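Local coordinates for protein B-129 (Sulfolobus virus 1, PDB 2WBT) that binds zinc through paired C2H2-type fingers, is essential for virus function and probably acts as a DNA-binding protein, at residues 30-35 with 41-46; 77-82 with 114-119; 106-111 with 121-126. One frame throughout, in Å; residues are numbered along the deposited sequence.

Contact 1: residues 30-35 with 41-46; sequences KRYHQL and RLIRAI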
loop_
_atom_site.group_PDB
_atom_site.type_symbol
_atom_site.label_atom_id
_atom_site.label_comp_id
_atom_site.label_asym_id
_atom_site.label_seq_id
_atom_site.Cartn_x
_atom_site.Cartn_y
_atom_site.Cartn_z
ATOM N N LYS A 30 -20.811 12.970 3.364
ATOM C CA LYS A 30 -20.484 14.209 4.070
ATOM C C LYS A 30 -19.077 14.145 4.659
ATOM O O LYS A 30 -18.343 15.133 4.640
ATOM C CB LYS A 30 -21.502 14.472 5.183
ATOM C CG LYS A 30 -22.919 14.712 4.678
ATOM C CD LYS A 30 -23.923 14.803 5.819
ATOM C CE LYS A 30 -23.861 16.150 6.523
ATOM N NZ LYS A 30 -24.771 16.205 7.700
ATOM N N ARG A 31 -18.715 12.974 5.177
ATOM C CA ARG A 31 -17.381 12.735 5.734
ATOM C C ARG A 31 -16.285 12.778 4.660
ATOM O O ARG A 31 -15.127 13.054 4.973
ATOM C CB ARG A 31 -17.343 11.391 6.473
ATOM C CG ARG A 31 -16.152 11.215 7.407
ATOM C CD ARG A 31 -16.146 9.849 8.090
ATOM N NE ARG A 31 -17.273 9.664 9.008
ATOM C CZ ARG A 31 -17.325 8.757 9.985
ATOM N NH1 ARG A 31 -16.306 7.931 10.211
ATOM N NH2 ARG A 31 -18.406 8.681 10.754
ATOM N N TYR A 32 -16.652 12.506 3.408
ATOM C CA TYR A 32 -15.709 12.616 2.290
ATOM C C TYR A 32 -15.433 14.078 1.938
ATOM O O TYR A 32 -14.280 14.466 1.745
ATOM C CB TYR A 32 -16.212 11.872 1.051
ATOM C CG TYR A 32 -15.310 12.072 -0.149
ATOM C CD1 TYR A 32 -15.539 13.108 -1.051
ATOM C CD2 TYR A 32 -14.211 11.247 -0.364
ATOM C CE1 TYR A 32 -14.708 13.309 -2.143
ATOM C CE2 TYR A 32 -13.372 11.438 -1.456
ATOM C CZ TYR A 32 -13.627 12.470 -2.341
ATOM O OH TYR A 32 -12.801 12.663 -3.425
ATOM N N HIS A 33 -16.492 14.881 1.848
ATOM C CA HIS A 33 -16.351 16.325 1.614
ATOM C C HIS A 33 -16.012 17.087 2.907
ATOM O O HIS A 33 -16.152 18.310 2.974
ATOM C CB HIS A 33 -17.612 16.894 0.950
ATOM C CG HIS A 33 -17.815 16.424 -0.458
ATOM N ND1 HIS A 33 -18.441 15.233 -0.761
ATOM C CD2 HIS A 33 -17.473 16.980 -1.645
ATOM C CE1 HIS A 33 -18.476 15.077 -2.072
ATOM N NE2 HIS A 33 -17.895 16.123 -2.632
ATOM N N GLN A 34 -15.576 16.346 3.926
ATOM C CA GLN A 34 -14.983 16.911 5.136
ATOM C C GLN A 34 -13.471 16.658 5.161
ATOM O O GLN A 34 -12.769 17.153 6.045
ATOM C CB GLN A 34 -15.638 16.292 6.373
ATOM C CG GLN A 34 -15.801 17.244 7.545
ATOM C CD GLN A 34 -16.769 16.717 8.587
ATOM O OE1 GLN A 34 -17.749 17.378 8.931
ATOM N NE2 GLN A 34 -16.506 15.515 9.085
ATOM N N LEU A 35 -12.983 15.883 4.193
ATOM C CA LEU A 35 -11.557 15.612 4.051
ATOM C C LEU A 35 -10.860 16.840 3.479
ATOM O O LEU A 35 -11.469 17.623 2.748
ATOM C CB LEU A 35 -11.320 14.417 3.121
ATOM C CG LEU A 35 -11.991 13.090 3.489
ATOM C CD1 LEU A 35 -11.862 12.091 2.349
ATOM C CD2 LEU A 35 -11.399 12.525 4.771
ATOM N N ARG A 41 -6.733 13.955 -2.572
ATOM C CA ARG A 41 -5.683 13.701 -3.562
ATOM C C ARG A 41 -5.078 12.306 -3.381
ATOM O O ARG A 41 -4.879 11.579 -4.355
ATOM C CB ARG A 41 -4.579 14.758 -3.470
ATOM C CG ARG A 41 -3.647 14.754 -4.677
ATOM C CD ARG A 41 -2.401 15.614 -4.483
ATOM N NE ARG A 41 -1.516 15.138 -3.418
ATOM C CZ ARG A 41 -0.775 14.028 -3.467
ATOM N NH1 ARG A 41 -0.804 13.226 -4.528
ATOM N NH2 ARG A 41 -0.002 13.707 -2.434
ATOM N N LEU A 42 -4.780 11.952 -2.132
ATOM C CA LEU A 42 -4.243 10.628 -1.795
ATOM C C LEU A 42 -5.205 9.496 -2.160
ATOM O O LEU A 42 -4.774 8.446 -2.639
ATOM C CB LEU A 42 -3.907 10.543 -0.302
ATOM C CG LEU A 42 -2.727 11.390 0.187
ATOM C CD1 LEU A 42 -2.719 11.470 1.707
ATOM C CD2 LEU A 42 -1.410 10.833 -0.331
ATOM N N ILE A 43 -6.499 9.710 -1.924
ATOM C CA ILE A 43 -7.521 8.712 -2.257
ATOM C C ILE A 43 -7.560 8.461 -3.764
ATOM O O ILE A 43 -7.693 7.322 -4.210
ATOM C CB ILE A 43 -8.924 9.140 -1.763
ATOM C CG1 ILE A 43 -8.981 9.113 -0.235
ATOM C CG2 ILE A 43 -10.000 8.218 -2.324
ATOM C CD1 ILE A 43 -10.262 9.682 0.338
ATOM N N ARG A 44 -7.436 9.536 -4.535
ATOM C CA ARG A 44 -7.378 9.451 -5.994
ATOM C C ARG A 44 -6.110 8.733 -6.457
ATOM O O ARG A 44 -6.164 7.878 -7.342
ATOM C CB ARG A 44 -7.427 10.854 -6.591
ATOM C CG ARG A 44 -7.750 10.913 -8.077
ATOM C CD ARG A 44 -7.363 12.259 -8.690
ATOM N NE ARG A 44 -7.548 13.389 -7.776
ATOM C CZ ARG A 44 -7.435 14.670 -8.115
ATOM N NH1 ARG A 44 -7.144 15.025 -9.363
ATOM N NH2 ARG A 44 -7.621 15.608 -7.192
ATOM N N ALA A 45 -4.979 9.084 -5.850
ATOM C CA ALA A 45 -3.682 8.481 -6.183
ATOM C C ALA A 45 -3.671 6.968 -5.957
ATOM O O ALA A 45 -3.118 6.219 -6.765
ATOM C CB ALA A 45 -2.571 9.140 -5.377
ATOM N N ILE A 46 -4.278 6.532 -4.855
ATOM C CA ILE A 46 -4.419 5.103 -4.554
ATOM C C ILE A 46 -5.302 4.416 -5.591
ATOM O O ILE A 46 -4.942 3.365 -6.121
ATOM C CB ILE A 46 -5.024 4.866 -3.151
ATOM C CG1 ILE A 46 -4.019 5.241 -2.064
ATOM C CG2 ILE A 46 -5.415 3.403 -2.974
ATOM C CD1 ILE A 46 -4.608 5.256 -0.669
#

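Contact 2: residues 77-82 with 114-119; sequences CPLCLM and DSALDH. With ZN (zinc ion), chain C; ZN (zinc ion), chain D.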
loop_
_atom_site.group_PDB
_atom_site.type_symbol
_atom_site.label_atom_id
_atom_site.label_comp_id
_atom_site.label_asym_id
_atom_site.label_seq_id
_atom_site.Cartn_x
_atom_site.Cartn_y
_atom_site.Cartn_z
ATOM N N CYS A 77 4.845 -9.894 12.654
ATOM C CA CYS A 77 5.358 -10.973 11.815
ATOM C C CYS A 77 4.788 -10.851 10.399
ATOM O O CYS A 77 3.569 -10.794 10.226
ATOM C CB CYS A 77 4.980 -12.328 12.409
ATOM S SG CYS A 77 5.652 -13.738 11.529
ATOM N N PRO A 78 5.660 -10.830 9.376
ATOM C CA PRO A 78 5.176 -10.671 8.005
ATOM C C PRO A 78 4.301 -11.828 7.526
ATOM O O PRO A 78 3.373 -11.608 6.749
ATOM C CB PRO A 78 6.470 -10.602 7.180
ATOM C CG PRO A 78 7.543 -10.286 8.160
ATOM C CD PRO A 78 7.126 -10.956 9.417
ATOM N N LEU A 79 4.591 -13.039 7.993
ATOM C CA LEU A 79 3.860 -14.226 7.552
ATOM C C LEU A 79 2.467 -14.352 8.179
ATOM O O LEU A 79 1.520 -14.718 7.480
ATOM C CB LEU A 79 4.678 -15.494 7.812
ATOM C CG LEU A 79 6.088 -15.538 7.210
ATOM C CD1 LEU A 79 6.757 -16.866 7.534
ATOM C CD2 LEU A 79 6.059 -15.308 5.704
ATOM N N CYS A 80 2.328 -14.058 9.472
ATOM C CA CYS A 80 1.000 -14.122 10.106
ATOM C C CYS A 80 0.372 -12.768 10.458
ATOM O O CYS A 80 -0.827 -12.708 10.741
ATOM C CB CYS A 80 1.006 -15.044 11.331
ATOM S SG CYS A 80 1.995 -14.416 12.786
ATOM N N LEU A 81 1.146 -11.686 10.399
ATOM C CA LEU A 81 0.624 -10.336 10.675
ATOM C C LEU A 81 0.097 -10.154 12.095
ATOM O O LEU A 81 -0.828 -9.369 12.316
ATOM C CB LEU A 81 -0.480 -9.959 9.673
ATOM C CG LEU A 81 -0.049 -9.822 8.215
ATOM C CD1 LEU A 81 -1.265 -9.600 7.329
ATOM C CD2 LEU A 81 0.953 -8.688 8.045
ATOM N N MET A 82 0.673 -10.889 13.051
ATOM C CA MET A 82 0.273 -10.794 14.459
ATOM C C MET A 82 1.295 -9.972 15.251
ATOM O O MET A 82 2.499 -10.221 15.156
ATOM C CB MET A 82 0.114 -12.182 15.087
ATOM C CG MET A 82 -1.007 -13.042 14.491
ATOM S SD MET A 82 -2.673 -12.342 14.561
ATOM C CE MET A 82 -2.817 -11.597 12.941
ATOM N N ASP A 114 11.680 -19.960 6.508
ATOM C CA ASP A 114 12.768 -18.988 6.346
ATOM C C ASP A 114 12.919 -18.552 4.884
ATOM O O ASP A 114 13.259 -17.400 4.613
ATOM C CB ASP A 114 14.092 -19.560 6.866
ATOM C CG ASP A 114 14.185 -19.536 8.382
ATOM O OD1 ASP A 114 14.344 -20.618 8.988
ATOM O OD2 ASP A 114 14.093 -18.437 8.970
ATOM N N SER A 115 12.673 -19.471 3.951
ATOM C CA SER A 115 12.638 -19.137 2.522
ATOM C C SER A 115 11.413 -18.278 2.205
ATOM O O SER A 115 11.466 -17.402 1.341
ATOM C CB SER A 115 12.616 -20.402 1.664
ATOM O OG SER A 115 13.719 -21.239 1.958
ATOM N N ALA A 116 10.313 -18.546 2.906
ATOM C CA ALA A 116 9.110 -17.717 2.823
ATOM C C ALA A 116 9.372 -16.306 3.357
ATOM O O ALA A 116 8.855 -15.329 2.815
ATOM C CB ALA A 116 7.966 -18.365 3.588
ATOM N N LEU A 117 10.172 -16.210 4.420
ATOM C CA LEU A 117 10.560 -14.913 4.994
ATOM C C LEU A 117 11.398 -14.081 4.028
ATOM O O LEU A 117 11.070 -12.925 3.754
ATOM C CB LEU A 117 11.343 -15.092 6.304
ATOM C CG LEU A 117 10.557 -15.310 7.599
ATOM C CD1 LEU A 117 11.503 -15.321 8.791
ATOM C CD2 LEU A 117 9.469 -14.260 7.790
ATOM N N ASP A 118 12.482 -14.672 3.529
ATOM C CA ASP A 118 13.378 -13.992 2.585
ATOM C C ASP A 118 12.607 -13.502 1.368
ATOM O O ASP A 118 12.875 -12.417 0.852
ATOM C CB ASP A 118 14.507 -14.918 2.116
ATOM C CG ASP A 118 15.359 -15.444 3.259
ATOM O OD1 ASP A 118 15.335 -14.851 4.359
ATOM O OD2 ASP A 118 16.058 -16.458 3.053
ATOM N N HIS A 119 11.654 -14.312 0.913
ATOM C CA HIS A 119 10.819 -13.952 -0.236
ATOM C C HIS A 119 9.955 -12.721 0.037
ATOM O O HIS A 119 9.913 -11.799 -0.782
ATOM C CB HIS A 119 9.938 -15.133 -0.662
ATOM C CG HIS A 119 8.766 -14.739 -1.510
ATOM N ND1 HIS A 119 8.841 -14.575 -2.886
ATOM C CD2 HIS A 119 7.476 -14.500 -1.167
ATOM C CE1 HIS A 119 7.650 -14.239 -3.349
ATOM N NE2 HIS A 119 6.803 -14.185 -2.326
HETATM ZN ZN ZN C . 3.974 -15.257 12.127
HETATM ZN ZN ZN D . 4.896 -13.482 -2.154
#

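Contact 3: residues 106-111 with 121-126; sequences CKKEFT and CKKHNI. With ZN (zinc ion), chain D.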
loop_
_atom_site.group_PDB
_atom_site.type_symbol
_atom_site.label_atom_id
_atom_site.label_comp_id
_atom_site.label_asym_id
_atom_site.label_seq_id
_atom_site.Cartn_x
_atom_site.Cartn_y
_atom_site.Cartn_z
ATOM N N CYS A 106 1.600 -13.116 -2.186
ATOM C CA CYS A 106 1.564 -13.661 -3.558
ATOM C C CYS A 106 1.167 -15.135 -3.661
ATOM O O CYS A 106 0.874 -15.615 -4.755
ATOM C CB CYS A 106 2.908 -13.452 -4.252
ATOM S SG CYS A 106 4.175 -14.644 -3.790
ATOM N N LYS A 107 1.181 -15.851 -2.539
ATOM C CA LYS A 107 0.710 -17.245 -2.487
ATOM C C LYS A 107 1.670 -18.262 -3.105
ATOM O O LYS A 107 1.261 -19.364 -3.481
ATOM C CB LYS A 107 -0.675 -17.375 -3.132
ATOM C CG LYS A 107 -1.720 -16.516 -2.468
ATOM C CD LYS A 107 -2.143 -17.126 -1.147
ATOM C CE LYS A 107 -2.686 -16.083 -0.196
ATOM N NZ LYS A 107 -3.600 -16.681 0.817
ATOM N N LYS A 108 2.941 -17.883 -3.175
ATOM C CA LYS A 108 3.999 -18.751 -3.667
ATOM C C LYS A 108 4.489 -19.636 -2.521
ATOM O O LYS A 108 4.531 -19.190 -1.373
ATOM C CB LYS A 108 5.140 -17.894 -4.201
ATOM C CG LYS A 108 6.233 -18.667 -4.884
ATOM C CD LYS A 108 7.408 -17.771 -5.182
ATOM C CE LYS A 108 8.643 -18.584 -5.295
ATOM N NZ LYS A 108 9.807 -17.751 -5.732
ATOM N N GLU A 109 4.865 -20.877 -2.830
ATOM C CA GLU A 109 5.205 -21.857 -1.783
ATOM C C GLU A 109 6.700 -22.179 -1.703
ATOM O O GLU A 109 7.439 -21.989 -2.670
ATOM C CB GLU A 109 4.386 -23.138 -1.982
ATOM C CG GLU A 109 3.932 -23.769 -0.668
ATOM C CD GLU A 109 3.146 -25.054 -0.850
ATOM O OE1 GLU A 109 2.704 -25.339 -1.982
ATOM O OE2 GLU A 109 2.964 -25.780 0.150
ATOM N N PHE A 110 7.129 -22.660 -0.534
ATOM C CA PHE A 110 8.556 -22.853 -0.236
ATOM C C PHE A 110 8.865 -24.108 0.584
ATOM O O PHE A 110 7.972 -24.743 1.145
ATOM C CB PHE A 110 9.103 -21.627 0.501
ATOM C CG PHE A 110 8.901 -20.343 -0.245
ATOM C CD1 PHE A 110 7.757 -19.584 -0.047
ATOM C CD2 PHE A 110 9.841 -19.904 -1.162
ATOM C CE1 PHE A 110 7.557 -18.407 -0.742
ATOM C CE2 PHE A 110 9.649 -18.724 -1.860
ATOM C CZ PHE A 110 8.502 -17.979 -1.650
ATOM N N THR A 111 10.153 -24.444 0.633
ATOM C CA THR A 111 10.659 -25.567 1.423
ATOM C C THR A 111 10.571 -25.258 2.913
ATOM O O THR A 111 10.016 -26.037 3.692
ATOM C CB THR A 111 12.138 -25.859 1.085
ATOM O OG1 THR A 111 12.270 -26.113 -0.319
ATOM C CG2 THR A 111 12.647 -27.065 1.865
ATOM N N CYS A 121 10.469 -10.406 2.059
ATOM C CA CYS A 121 11.360 -9.250 2.164
ATOM C C CYS A 121 11.941 -8.849 0.807
ATOM O O CYS A 121 11.987 -7.667 0.476
ATOM C CB CYS A 121 12.503 -9.546 3.135
ATOM S SG CYS A 121 13.692 -8.186 3.334
ATOM N N LYS A 122 12.397 -9.828 0.033
ATOM C CA LYS A 122 13.055 -9.551 -1.250
ATOM C C LYS A 122 12.106 -9.072 -2.340
ATOM O O LYS A 122 12.448 -8.162 -3.093
ATOM C CB LYS A 122 13.795 -10.783 -1.762
ATOM C CG LYS A 122 15.162 -10.992 -1.135
ATOM C CD LYS A 122 15.890 -12.209 -1.712
ATOM C CE LYS A 122 14.949 -13.343 -2.132
ATOM N NZ LYS A 122 15.666 -14.651 -2.232
ATOM N N LYS A 123 10.932 -9.691 -2.440
ATOM C CA LYS A 123 9.992 -9.376 -3.523
ATOM C C LYS A 123 8.712 -8.659 -3.083
ATOM O O LYS A 123 7.886 -8.314 -3.928
ATOM C CB LYS A 123 9.667 -10.639 -4.329
ATOM C CG LYS A 123 10.683 -10.888 -5.438
ATOM C CD LYS A 123 10.697 -12.325 -5.922
ATOM C CE LYS A 123 9.500 -12.645 -6.794
ATOM N NZ LYS A 123 9.585 -14.042 -7.307
ATOM N N HIS A 124 8.538 -8.441 -1.781
ATOM C CA HIS A 124 7.423 -7.611 -1.287
ATOM C C HIS A 124 7.879 -6.496 -0.356
ATOM O O HIS A 124 7.086 -5.626 0.025
ATOM C CB HIS A 124 6.372 -8.486 -0.616
ATOM C CG HIS A 124 5.855 -9.567 -1.508
ATOM N ND1 HIS A 124 4.905 -9.333 -2.478
ATOM C CD2 HIS A 124 6.179 -10.877 -1.605
ATOM C CE1 HIS A 124 4.652 -10.456 -3.122
ATOM N NE2 HIS A 124 5.411 -11.410 -2.612
ATOM N N ASN A 125 9.165 -6.538 -0.015
ATOM C CA ASN A 125 9.832 -5.505 0.758
ATOM C C ASN A 125 9.294 -5.317 2.167
ATOM O O ASN A 125 9.323 -4.212 2.706
ATOM C CB ASN A 125 9.799 -4.177 0.005
ATOM C CG ASN A 125 11.135 -3.477 0.019
ATOM O OD1 ASN A 125 11.569 -2.934 -0.996
ATOM N ND2 ASN A 125 11.805 -3.488 1.167
ATOM N N ILE A 126 8.821 -6.400 2.768
ATOM C CA ILE A 126 8.385 -6.362 4.156
ATOM C C ILE A 126 9.327 -7.252 4.952
ATOM O O ILE A 126 9.303 -8.477 4.829
ATOM C CB ILE A 126 6.922 -6.788 4.298
ATOM C CG1 ILE A 126 6.037 -5.805 3.525
ATOM C CG2 ILE A 126 6.518 -6.833 5.767
ATOM C CD1 ILE A 126 4.559 -6.036 3.703
HETATM ZN ZN ZN D . 4.896 -13.482 -2.154
#

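Contact 1: residues 30-35 with 41-46
Ile43 meets Tyr32 and Leu35 through the last carbon of its longer branch, and the contact is purely apolar. From the helix backbone its CB points toward residues 30-35. There the side chain forks: of its branches, CG1 lies opposite the carbonyl carbon (chi1 -69°) and carries the chain on, extended, to CD1, which alone comes within 4.2 Å of any atom of the other segment. CD1 of Ile43 does the touching, 3.5 Å from Leu35 CD1 and 4.0 Å from Tyr32 CE2.

The two partners differ in approach. Leu35 projects toward the helix of Ile43 and crosses the isoleucine at about a right angle, offering one methyl. Tyr32 instead runs past Ile43 in the opposite direction, its ring meeting the methyl obliquely. The ring of the next residue, His33, is covered on one face by Tyr32 CD1, 3.6 Å above the imidazole plane and offset toward its rim. A backbone hydrogen bond from Leu35 N to Tyr32 O (3.1 Å) spans the turn in which the chain leaves its helix.

Helix 26-32 is thus joined to helix 37-52 across the short turn between them, Tyr32 and Leu35 also touching Lys40. The second subunit extends this apolar packing, its Ile20 against Tyr32 and its Leu57 against Ile43.

Contact 2: residues 77-82 with 114-119
Leu79 and Leu117 form the apolar centre of this contact, their side chains crossing at about a right angle. Leu117 reaches over with CD2, which comes to 3.7 Å from Leu79 CG and 3.8 Å from Leu79 CD1, nestling into the fork of the other leucine. Its CB does not aim at residues 77-82; CG beside the backbone N (chi1 -83°) and an extended chi2 bring the branch across. The other methyl of Leu79, CD2, lies against Ala116, 4.2 Å from Ala116 CB and 4.0 Å from Ala116 O. Pro78 adds a looser touch by its ring, CD standing 4.4 Å from Leu117 CD2. Ile94 of helix 87-96 also packs on Leu117, and Val120 lies against both Pro78 and Leu79.

Metal coordination frames these hydrocarbon contacts. Cys77 and Cys80 flank Pro78 and Leu79 in a CxxC turn, and both sulfurs bind the first zinc ion, whose other ligands are His93 and Glu98. Across the contact His119 gives NE2 to the second zinc ion at 2.0 Å, beside Cys103, Cys106 and His124.

Backbone bonds give each side its shape. Leu81 N donates to Cys77 O in the turn, and Asp118 N and His119 N bond back to Asp114 O and Ser115 O in the helix.

Chemically, the metals shape each finger while apolar side chains join the two. The residues between the first pair of cysteines are used to pack on the helix of the second finger, so the fingers are held against each other through direct contact as well as through their linker. Glu98 in place of a second histidine probably leaves the first site more negative than a classical Cys2His2 centre.

Contact 3: residues 106-111 with 121-126
Cys106 and His124 meet at one zinc ion, and their first torsions bring them there. Cys106 SG lies between its backbone N and carbonyl carbon (chi1 80°), swinging the sulfur onto the metal. The imidazole of His124 leaves CB on the side away from C (chi1 -56°), which turns NE2 to the same ion. Cys106 SG lies 2.1 Å and His124 NE2 2.2 Å from the zinc ion. Both CB atoms point toward the opposing segment. Cys103 and His119 complete the Cys2His2 site of the second finger.

The cysteine comes to the histidine at the ring edge. Cys106 CB sits near the imidazole plane, 3.6 Å from His124 NE2, and the sulfur likewise lies at the edge. Sharing one ion through SG and NE2 brings the cysteine alongside the imidazole in this way. The sulfur also accepts a weak hydrogen bond from Lys108 N, 3.5 Å from Cys106 SG, with an angle of 142° at the hydrogen. Such an amide would be expected to ease the negative charge of a zinc-bound thiolate a little.

Lys108, extended, and Lys123, bent at chi3, cross at about a right angle, bringing like charges near each other on the exposed surface. Their exact separation is doubtful, since Lys108 has two conformers.

Through the zinc ion the contact joins the loop that begins at Cys106 to the segment that follows helix 113-122. Phe110 packs on that helix at Ser115 and Ala116. Beyond His124 the chain folds back, Ile126 forming backbone hydrogen bonds with Val120 and touching Tyr62 and Leu66 of helix 60-72, while a disulfide links Cys121 to Cys127; Asn125 hydrogen-bonds Lys70 and Cys127 of the second subunit.

Overall arrangement
Contacts 2 and 3 form one cluster, their centres about 8 Å apart, and share both helix 113-122 and the second zinc ion. His119 of contact 2 joins Cys106 and His124 of contact 3 at that metal, while Phe110 touches both His119 and Ala116. Contact 2 also reaches the first zinc ion, 14.4 Å from the second zinc ion, and so connects the two fingers; the residues that touch in contact 3 all belong to the second finger. Contact 1 is remote, on the opposite side of the chain's centre, with its centre about 32 Å from those of the other two. It belongs to the helical N-terminal part, yet contacts 1 and 3 both lie within reach of the second subunit.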